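Local coordinates for maltose-binding protein MalE1 (Thermotoga maritima, PDB 6DTU), which binds maltotetraose in a pocket of a periplasmic-type receptor and probably delivers maltose-type sugars for uptake across the membrane, at residues K4-C9 against G55-V60. Residues are numbered along the deposited sequence; the frame is centred on the assembly and turned at random.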
loop_
_atom_site.group_PDB
_atom_site.type_symbol
_atom_site.label_atom_id
_atom_site.label_comp_id
_atom_site.label_asym_id
_atom_site.label_seq_id
_atom_site.Cartn_x
_atom_site.Cartn_y
_atom_site.Cartn_z
ATOM N N LYS A 4 23.808 -12.362 -13.431
ATOM C CA LYS A 4 23.407 -11.378 -12.434
ATOM C C LYS A 4 21.895 -11.222 -12.433
ATOM O O LYS A 4 21.264 -11.207 -13.497
ATOM C CB LYS A 4 24.038 -10.022 -12.780
ATOM C CG LYS A 4 23.734 -8.897 -11.826
ATOM C CD LYS A 4 24.483 -7.660 -12.306
ATOM C CE LYS A 4 24.265 -6.499 -11.441
ATOM N NZ LYS A 4 25.191 -5.409 -11.872
ATOM N N LEU A 5 21.329 -11.097 -11.233
ATOM C CA LEU A 5 19.941 -10.683 -11.042
ATOM C C LEU A 5 19.906 -9.344 -10.335
ATOM O O LEU A 5 20.504 -9.180 -9.261
ATOM C CB LEU A 5 19.163 -11.688 -10.197
ATOM C CG LEU A 5 18.991 -13.095 -10.779
ATOM C CD1 LEU A 5 18.291 -13.975 -9.787
ATOM C CD2 LEU A 5 18.253 -13.024 -12.116
ATOM N N THR A 6 19.212 -8.388 -10.941
ATOM C CA THR A 6 18.998 -7.071 -10.360
ATOM C C THR A 6 17.549 -6.942 -9.919
ATOM O O THR A 6 16.629 -7.304 -10.666
ATOM C CB THR A 6 19.351 -5.995 -11.377
ATOM O OG1 THR A 6 20.737 -6.137 -11.723
ATOM C CG2 THR A 6 19.138 -4.602 -10.755
ATOM N N ILE A 7 17.349 -6.431 -8.707
ATOM C CA ILE A 7 16.036 -6.253 -8.103
ATOM C C ILE A 7 15.852 -4.775 -7.824
ATOM O O ILE A 7 16.748 -4.145 -7.251
ATOM C CB ILE A 7 15.982 -6.998 -6.758
ATOM C CG1 ILE A 7 16.340 -8.475 -6.931
ATOM C CG2 ILE A 7 14.619 -6.824 -6.092
ATOM C CD1 ILE A 7 16.589 -9.186 -5.608
ATOM N N TRP A 8 14.687 -4.235 -8.176
ATOM C CA TRP A 8 14.260 -2.905 -7.746
ATOM C C TRP A 8 13.243 -3.070 -6.627
ATOM O O TRP A 8 12.275 -3.827 -6.764
ATOM C CB TRP A 8 13.586 -2.112 -8.875
ATOM C CG TRP A 8 14.472 -1.696 -9.985
ATOM C CD1 TRP A 8 15.848 -1.791 -10.029
ATOM C CD2 TRP A 8 14.064 -1.102 -11.217
ATOM N NE1 TRP A 8 16.310 -1.301 -11.225
ATOM C CE2 TRP A 8 15.239 -0.855 -11.965
ATOM C CE3 TRP A 8 12.821 -0.722 -11.751
ATOM C CZ2 TRP A 8 15.205 -0.280 -13.239
ATOM C CZ3 TRP A 8 12.788 -0.150 -13.015
ATOM C CH2 TRP A 8 13.978 0.074 -13.740
ATOM N N CYS A 9 13.451 -2.365 -5.537
ATOM C CA CYS A 9 12.498 -2.414 -4.435
ATOM C C CYS A 9 12.563 -1.095 -3.693
ATOM O O CYS A 9 13.509 -0.316 -3.847
ATOM C CB CYS A 9 12.760 -3.593 -3.481
ATOM S SG CYS A 9 14.338 -3.516 -2.621
ATOM N N GLY A 55 15.371 -2.555 -17.741
ATOM C CA GLY A 55 14.616 -2.832 -16.533
ATOM C C GLY A 55 15.278 -3.887 -15.655
ATOM O O GLY A 55 15.996 -4.772 -16.124
ATOM N N ALA A 56 15.009 -3.800 -14.353
ATOM C CA ALA A 56 15.495 -4.822 -13.429
ATOM C C ALA A 56 14.938 -6.187 -13.819
ATOM O O ALA A 56 13.903 -6.297 -14.483
ATOM C CB ALA A 56 15.014 -4.505 -12.010
ATOM N N ASP A 57 15.649 -7.244 -13.415
ATOM C CA ASP A 57 15.132 -8.587 -13.665
ATOM C C ASP A 57 13.922 -8.899 -12.801
ATOM O O ASP A 57 13.067 -9.687 -13.212
ATOM C CB ASP A 57 16.228 -9.613 -13.420
ATOM C CG ASP A 57 17.491 -9.285 -14.202
ATOM O OD1 ASP A 57 17.505 -9.505 -15.428
ATOM O OD2 ASP A 57 18.478 -8.773 -13.614
ATOM N N ILE A 58 13.871 -8.336 -11.596
ATOM C CA ILE A 58 12.796 -8.571 -10.639
ATOM C C ILE A 58 12.403 -7.232 -10.040
ATOM O O ILE A 58 13.278 -6.437 -9.679
ATOM C CB ILE A 58 13.307 -9.508 -9.530
ATOM C CG1 ILE A 58 13.626 -10.902 -10.095
ATOM C CG2 ILE A 58 12.335 -9.596 -8.372
ATOM C CD1 ILE A 58 14.370 -11.802 -9.096
ATOM N N ILE A 59 11.101 -6.964 -9.938
ATOM C CA ILE A 59 10.619 -5.772 -9.252
ATOM C C ILE A 59 9.740 -6.208 -8.090
ATOM O O ILE A 59 9.046 -7.227 -8.151
ATOM C CB ILE A 59 9.909 -4.744 -10.182
ATOM C CG1 ILE A 59 8.654 -5.363 -10.819
ATOM C CG2 ILE A 59 10.886 -4.197 -11.210
ATOM C CD1 ILE A 59 7.806 -4.366 -11.600
ATOM N N VAL A 60 9.769 -5.421 -7.025
ATOM C CA VAL A 60 8.976 -5.689 -5.833
ATOM C C VAL A 60 7.954 -4.572 -5.704
ATOM O O VAL A 60 8.315 -3.392 -5.714
ATOM C CB VAL A 60 9.864 -5.782 -4.578
ATOM C CG1 VAL A 60 9.017 -6.112 -3.364
ATOM C CG2 VAL A 60 11.018 -6.788 -4.771
HETATM O O HOH W 1 20.987 -8.775 -14.627
#
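Asp57 shows how a side chain can extend a parallel strand pair past its last backbone bond, with Trp8 and Ile58 packing on the two faces of the sheet. Between 4-9 and 58-60 the ladder is regular: Trp8 N gives its hydrogen to Ile58 O at 3.0 Å, and Val60 N gives its own to Trp8 O, nearly along the C=O axis (174°). One step earlier Ile58 N bonds Thr6 O, but before Ile58 the chain leaves the strand, and the carboxylate of Asp57 takes over. With CG of Asp57 beside its own backbone N, anti to the carbonyl carbon, and the carboxylate turned by the second torsion, Asp57 OD2 reaches Thr6 N at 2.8 Å in an almost straight bond (166°), received on the anti lone pair. A water donating to both OD2 and Lys4 O continues this edge, while OD1 is held by Ser272 and Asn274.

The indole of Trp8 folds back over the incoming loop. Ala56 CB stands 3.4 Å from the centroid of the five-membered ring, 5° off its normal, a CH-pi contact over the face, and Ile59 CG2 meets Trp8 CE3 obliquely at 4.0 Å. An alanine here removes the ring under the Ala56 methyl and would probably loosen the 55-57 loop and the packing against helix 39-49. On the other sheet face Ile7 and Ile58 run side by side, Ile7 CG1 to Ile58 CB 4.1 Å.

Strand 31-36 pairs with the far edge of 4-9, in the parallel arrangement expected of a periplasmic binding protein lobe. Helix 39-49 packs on the Trp8 and Ile59 face through Phe46, whereas helix 275-286 meets Leu5 and Ile58 through Ala278 and Phe281.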